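Local coordinates for protein acRAF (Thiomonas intermedia, PDB 4LOW) that serves as a RuBisCO assembly factor of the alpha-carboxysome and is related to pterin-4a-carbinolamine dehydratases, at residues K20-G25 with V58-D63; T44-Q49 with R75-R80. All blocks are in the same frame, centred on the assembly; numbering follows the deposited sequence. Where two conformers were deposited one is given.

Contact 1. Residues K20-G25 with V58-D63. With FMT (formic acid), chain C.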
loop_
_atom_site.group_PDB
_atom_site.type_symbol
_atom_site.label_atom_id
_atom_site.label_comp_id
_atom_site.label_asym_id
_atom_site.label_seq_id
_atom_site.Cartn_x
_atom_site.Cartn_y
_atom_site.Cartn_z
ATOM N N LYS A 20 -2.418 -10.462 6.971
ATOM C CA LYS A 20 -2.736 -9.856 8.250
ATOM C C LYS A 20 -3.077 -8.406 8.047
ATOM O O LYS A 20 -2.452 -7.697 7.261
ATOM C CB LYS A 20 -1.564 -9.976 9.239
ATOM C CG LYS A 20 -1.889 -9.490 10.648
ATOM C CD LYS A 20 -0.799 -9.951 11.616
ATOM C CE LYS A 20 -0.947 -9.283 12.948
ATOM N NZ LYS A 20 0.108 -9.802 13.886
ATOM N N ARG A 21 -4.052 -7.943 8.824
ATOM C CA ARG A 21 -4.440 -6.523 8.881
ATOM C C ARG A 21 -3.922 -5.884 10.155
ATOM O O ARG A 21 -4.086 -6.439 11.262
ATOM C CB ARG A 21 -5.962 -6.430 8.837
ATOM C CG ARG A 21 -6.533 -5.020 9.014
ATOM C CD ARG A 21 -8.061 -5.064 9.052
ATOM N NE ARG A 21 -8.675 -3.721 8.991
ATOM C CZ ARG A 21 -8.965 -3.094 7.864
ATOM N NH1 ARG A 21 -8.654 -3.647 6.690
ATOM N NH2 ARG A 21 -9.593 -1.922 7.896
ATOM N N PHE A 22 -3.310 -4.744 10.018
ATOM C CA PHE A 22 -2.820 -3.958 11.142
ATOM C C PHE A 22 -3.601 -2.674 11.174
ATOM O O PHE A 22 -3.657 -1.985 10.160
ATOM C CB PHE A 22 -1.336 -3.642 10.915
ATOM C CG PHE A 22 -0.427 -4.851 10.956
ATOM C CD1 PHE A 22 -0.266 -5.665 9.838
ATOM C CD2 PHE A 22 0.214 -5.215 12.129
ATOM C CE1 PHE A 22 0.560 -6.806 9.898
ATOM C CE2 PHE A 22 1.055 -6.334 12.173
ATOM C CZ PHE A 22 1.205 -7.119 11.071
ATOM N N ALA A 23 -4.118 -2.262 12.316
ATOM C CA ALA A 23 -4.851 -0.995 12.416
ATOM C C ALA A 23 -4.144 -0.098 13.425
ATOM O O ALA A 23 -3.548 -0.576 14.403
ATOM C CB ALA A 23 -6.295 -1.258 12.839
ATOM N N PHE A 24 -4.184 1.210 13.172
ATOM C CA PHE A 24 -3.457 2.197 13.956
ATOM C C PHE A 24 -4.373 3.334 14.366
ATOM O O PHE A 24 -5.389 3.565 13.732
ATOM C CB PHE A 24 -2.264 2.735 13.145
ATOM C CG PHE A 24 -1.308 1.638 12.739
ATOM C CD1 PHE A 24 -0.318 1.190 13.604
ATOM C CD2 PHE A 24 -1.438 1.012 11.522
ATOM C CE1 PHE A 24 0.541 0.139 13.228
ATOM C CE2 PHE A 24 -0.579 -0.035 11.150
ATOM C CZ PHE A 24 0.386 -0.465 12.016
ATOM N N GLY A 25 -3.972 4.071 15.397
ATOM C CA GLY A 25 -4.790 5.159 15.897
ATOM C C GLY A 25 -4.715 6.450 15.125
ATOM O O GLY A 25 -5.468 7.362 15.447
ATOM N N VAL A 58 -3.339 -1.169 7.456
ATOM C CA VAL A 58 -2.466 -1.730 6.432
ATOM C C VAL A 58 -2.724 -3.223 6.388
ATOM O O VAL A 58 -2.627 -3.904 7.421
ATOM C CB VAL A 58 -0.971 -1.486 6.783
ATOM C CG1 VAL A 58 -0.071 -2.105 5.705
ATOM C CG2 VAL A 58 -0.661 -0.008 6.966
ATOM N N ASN A 59 -3.061 -3.745 5.215
ATOM C CA ASN A 59 -3.310 -5.157 4.996
ATOM C C ASN A 59 -2.145 -5.742 4.213
ATOM O O ASN A 59 -1.825 -5.238 3.128
ATOM C CB ASN A 59 -4.562 -5.308 4.148
ATOM C CG ASN A 59 -5.786 -4.699 4.785
ATOM O OD1 ASN A 59 -6.296 -5.177 5.808
ATOM N ND2 ASN A 59 -6.331 -3.653 4.151
ATOM N N ILE A 60 -1.487 -6.769 4.732
ATOM C CA ILE A 60 -0.314 -7.321 4.075
ATOM C C ILE A 60 -0.542 -8.760 3.680
ATOM O O ILE A 60 -1.059 -9.560 4.461
ATOM C CB ILE A 60 0.865 -7.228 5.057
ATOM C CG1 ILE A 60 1.070 -5.763 5.485
ATOM C CG2 ILE A 60 2.151 -7.821 4.423
ATOM C CD1 ILE A 60 2.080 -5.571 6.560
ATOM N N THR A 61 -0.126 -9.106 2.455
ATOM C CA THR A 61 -0.230 -10.456 1.938
ATOM C C THR A 61 1.150 -10.957 1.595
ATOM O O THR A 61 1.856 -10.294 0.829
ATOM C CB THR A 61 -1.098 -10.458 0.669
ATOM O OG1 THR A 61 -2.357 -9.902 1.002
ATOM C CG2 THR A 61 -1.312 -11.855 0.132
ATOM N N LEU A 62 1.545 -12.124 2.132
ATOM C CA LEU A 62 2.855 -12.692 1.846
ATOM C C LEU A 62 2.629 -13.962 1.062
ATOM O O LEU A 62 1.772 -14.766 1.428
ATOM C CB LEU A 62 3.597 -13.052 3.149
ATOM C CG LEU A 62 3.718 -11.943 4.167
ATOM C CD1 LEU A 62 4.411 -12.425 5.453
ATOM C CD2 LEU A 62 4.406 -10.691 3.608
ATOM N N ASP A 63 3.415 -14.167 -0.002
ATOM C CA ASP A 63 3.256 -15.364 -0.817
ATOM C C ASP A 63 4.351 -16.328 -0.550
ATOM O O ASP A 63 5.384 -15.943 -0.003
ATOM C CB ASP A 63 3.141 -15.031 -2.322
ATOM C CG ASP A 63 4.233 -14.194 -2.953
ATOM O OD1 ASP A 63 5.028 -13.594 -2.208
ATOM O OD2 ASP A 63 4.228 -14.057 -4.201
HETATM C C FMT C . -5.975 -11.010 10.211
HETATM O O1 FMT C . -5.689 -9.787 10.341
HETATM O O2 FMT C . -5.034 -11.920 10.569
#

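Contact 2. Residues T44-Q49 with R75-R80. With FMT (formic acid), chain F.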
loop_
_atom_site.group_PDB
_atom_site.type_symbol
_atom_site.label_atom_id
_atom_site.label_comp_id
_atom_site.label_asym_id
_atom_site.label_seq_id
_atom_site.Cartn_x
_atom_site.Cartn_y
_atom_site.Cartn_z
ATOM N N THR A 44 15.898 -7.222 3.833
ATOM C CA THR A 44 15.756 -8.663 3.601
ATOM C C THR A 44 15.760 -9.059 2.134
ATOM O O THR A 44 16.001 -10.234 1.827
ATOM C CB THR A 44 14.460 -9.138 4.258
ATOM O OG1 THR A 44 13.368 -8.458 3.620
ATOM C CG2 THR A 44 14.426 -8.903 5.762
ATOM N N GLY A 45 15.439 -8.108 1.249
ATOM C CA GLY A 45 15.261 -8.379 -0.177
ATOM C C GLY A 45 13.960 -9.149 -0.385
ATOM O O GLY A 45 13.719 -9.696 -1.469
ATOM N N GLN A 46 13.089 -9.191 0.661
ATOM C CA GLN A 46 11.816 -9.908 0.624
ATOM C C GLN A 46 10.737 -8.865 0.548
ATOM O O GLN A 46 10.730 -7.915 1.325
ATOM C CB GLN A 46 11.594 -10.796 1.870
ATOM C CG GLN A 46 12.514 -12.011 1.976
ATOM C CD GLN A 46 12.355 -12.669 3.327
ATOM O OE1 GLN A 46 13.035 -12.320 4.296
ATOM N NE2 GLN A 46 11.379 -13.558 3.449
ATOM N N HIS A 47 9.835 -9.051 -0.388
ATOM C CA HIS A 47 8.760 -8.108 -0.627
ATOM C C HIS A 47 7.418 -8.805 -0.531
ATOM O O HIS A 47 7.180 -9.777 -1.259
ATOM C CB HIS A 47 8.929 -7.469 -2.021
ATOM C CG HIS A 47 10.172 -6.647 -2.135
ATOM N ND1 HIS A 47 11.359 -7.183 -2.595
ATOM C CD2 HIS A 47 10.378 -5.356 -1.793
ATOM C CE1 HIS A 47 12.248 -6.203 -2.521
ATOM N NE2 HIS A 47 11.701 -5.083 -2.052
ATOM N N PRO A 48 6.470 -8.276 0.262
ATOM C CA PRO A 48 5.120 -8.847 0.248
ATOM C C PRO A 48 4.546 -8.930 -1.172
ATOM O O PRO A 48 4.868 -8.092 -2.037
ATOM C CB PRO A 48 4.320 -7.842 1.089
ATOM C CG PRO A 48 5.344 -7.308 2.094
ATOM C CD PRO A 48 6.571 -7.148 1.200
ATOM N N GLN A 49 3.642 -9.881 -1.376
ATOM C CA GLN A 49 2.888 -9.991 -2.619
ATOM C C GLN A 49 2.100 -8.677 -2.820
ATOM O O GLN A 49 2.060 -8.126 -3.927
ATOM C CB GLN A 49 1.939 -11.188 -2.549
ATOM C CG GLN A 49 1.046 -11.343 -3.785
ATOM C CD GLN A 49 0.079 -12.467 -3.636
ATOM O OE1 GLN A 49 0.344 -13.466 -2.959
ATOM N NE2 GLN A 49 -1.043 -12.343 -4.317
ATOM N N ARG A 75 7.484 -16.935 7.339
ATOM C CA ARG A 75 7.029 -16.717 8.709
ATOM C C ARG A 75 7.974 -15.794 9.468
ATOM O O ARG A 75 7.520 -15.030 10.322
ATOM C CB ARG A 75 6.849 -18.048 9.446
ATOM C CG ARG A 75 5.830 -18.948 8.784
ATOM C CD ARG A 75 5.510 -20.171 9.628
ATOM N NE ARG A 75 4.589 -21.054 8.908
ATOM C CZ ARG A 75 3.271 -20.881 8.829
ATOM N NH1 ARG A 75 2.689 -19.855 9.438
ATOM N NH2 ARG A 75 2.527 -21.734 8.140
ATOM N N ALA A 76 9.292 -15.870 9.187
ATOM C CA ALA A 76 10.223 -14.962 9.887
ATOM C C ALA A 76 10.003 -13.520 9.439
ATOM O O ALA A 76 10.077 -12.599 10.262
ATOM C CB ALA A 76 11.664 -15.386 9.640
ATOM N N PHE A 77 9.666 -13.330 8.149
ATOM C CA PHE A 77 9.357 -11.982 7.659
ATOM C C PHE A 77 8.110 -11.438 8.360
ATOM O O PHE A 77 8.105 -10.326 8.885
ATOM C CB PHE A 77 9.166 -12.009 6.127
ATOM C CG PHE A 77 8.992 -10.627 5.535
ATOM C CD1 PHE A 77 7.735 -10.054 5.433
ATOM C CD2 PHE A 77 10.094 -9.894 5.113
ATOM C CE1 PHE A 77 7.574 -8.758 4.909
ATOM C CE2 PHE A 77 9.933 -8.610 4.562
ATOM C CZ PHE A 77 8.683 -8.043 4.494
ATOM N N ALA A 78 7.080 -12.290 8.454
ATOM C CA ALA A 78 5.855 -11.942 9.145
ATOM C C ALA A 78 6.121 -11.525 10.599
ATOM O O ALA A 78 5.578 -10.527 11.074
ATOM C CB ALA A 78 4.878 -13.104 9.079
ATOM N N ALA A 79 6.985 -12.256 11.313
ATOM C CA ALA A 79 7.286 -11.911 12.689
ATOM C C ALA A 79 8.053 -10.581 12.785
ATOM O O ALA A 79 7.859 -9.834 13.729
ATOM C CB ALA A 79 8.106 -13.028 13.332
ATOM N N ARG A 80 8.925 -10.284 11.842
ATOM C CA ARG A 80 9.596 -8.984 11.910
ATOM C C ARG A 80 8.581 -7.859 11.624
ATOM O O ARG A 80 8.635 -6.811 12.297
ATOM C CB ARG A 80 10.808 -8.927 10.994
ATOM C CG ARG A 80 11.984 -9.744 11.543
ATOM C CD ARG A 80 12.963 -10.084 10.458
ATOM N NE ARG A 80 13.868 -8.981 10.172
ATOM C CZ ARG A 80 14.960 -9.105 9.427
ATOM N NH1 ARG A 80 15.294 -10.287 8.917
ATOM N NH2 ARG A 80 15.732 -8.058 9.199
HETATM C C FMT F . 4.191 -16.188 11.561
HETATM O O1 FMT F . 5.252 -15.764 12.067
HETATM O O2 FMT F . 4.025 -17.555 11.568
#

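Contact 1. Residues K20-G25 with V58-D63
K20, R21 and F22 pair with I60, N59 and V58 on the two central strands of the antiparallel sheet, 17-23 and 57-63. K20 and I60 form a hydrogen-bonded pair: K20 N reaches I60 O at 3.0 Å, and I60 N returns to K20 O. F22 and V58 do the same, with F22 N to V58 O and V58 N to F22 O both at 2.8 Å. Between them R21 and N59 make a non-hydrogen-bonded pair. Their side chains lie alongside each other on one face, pointing the same way. R21 CG is anti to the backbone N (chi1 175°) and packs 3.2 Å from N59 OD1. The chain is extended from CG to NE, and NH1 donates to N59 OD1 at 2.9 Å. This bond is bent, with 132° at the hydrogen. It uses a lone pair in the amide plane, but OD1 sits 27° out of the guanidinium plane. Y57 adds a cation-pi contact to R21, and N59 ND2 bonds weakly to N52 O. An alanine in place of N59 would probably leave R21 NH1 without this acceptor and the guanidinium freer to turn. R21 N makes no bond to strand 57-63 and gives a nearly straight one to O1 of a bound formic acid at 2.9 Å. F22, V58 and I60 give the other face an apolar patch. F22 CE1 meets I60 CD1 at 3.9 Å, and F24 CE2 lies near V58 CG2. K20 also starts on this face, but its NZ leads off to H5 O, H7 O and a salt bridge with D82. V81 of helix 72-84 packs on F22 and I60, and L34 of helix 27-44 on V58. This antiparallel sheet with both helices on one face is the two-layer alpha/beta arrangement of the pterin-4a-carbinolamine dehydratase family.

Contact 2. Residues T44-Q49 with R75-R80
F77 points from helix 72-84 toward segment 44-49, where T44, Q46 and P48 meet its ring. Its CG is anti to the backbone N (chi1 -174°). T44 OG1 lies at the ring edge, in its plane, 3.6 Å from F77 CE2. Q46 O is closer to the same carbon: Q46 O to F77 CE2 is 3.4 Å, by an oblique approach. The Q46 side chain slides past F77 in the opposite direction. Q46 CB rests 3.7 Å from F77 CD2, and the amide plane is turned 65° from the ring. NE2 passes F77 CB and bonds weakly to A73 O, at the start of the same helix. The side chains of P48 and F77 cross at about a right angle, with P48 CG 3.9 Å from F77 CE1 in an oblique approach.

T44 ends helix 27-44, and its hydroxyl makes an ST turn with the residues that follow. Q46 N donates to T44 OG1 at 3.1 Å. OG1 also bonds to L40 O, one turn back in the helix. The hydroxyl thus ties the helix end to the start of the loop and presents its oxygen to the F77 edge. G45 makes the turn with a phi of 72°, a region that favours glycine. S41 OG bonds to Q46 O, so this carbonyl has a polar partner as well as the ring beside it.

T44 CG2 meets R80 tip to tip. R80 has two conformers, so this contact is doubtful: in one of them CG2 lies over a face of the guanidinium, offset toward the rim. L62 of strand 57-63 touches both P48 and F77. H47 turns away from the helix, and its ring meets that of Y27 of the second subunit.

The centres of contacts 1 and 2 are 12 Å apart. Their segments alternate along the chain: 20-25, 44-49, 58-63, 75-80. Contact 1 joins two strands within the sheet. Contact 2 joins the loop between helix 27-44 and strand 50-53 to helix 72-84, the helix that follows strand 57-63. The two contacts touch directly. L62 CD1 of strand 57-63 packs on A78 CB of the helix at 3.7 Å, and T61 O lies 3.5 Å from P48 CB. The sheet core, both helices and the connecting loop therefore form one compact domain. Contact 2 lies nearer the dimer partner, since no other chain of the assembly touches contact 1.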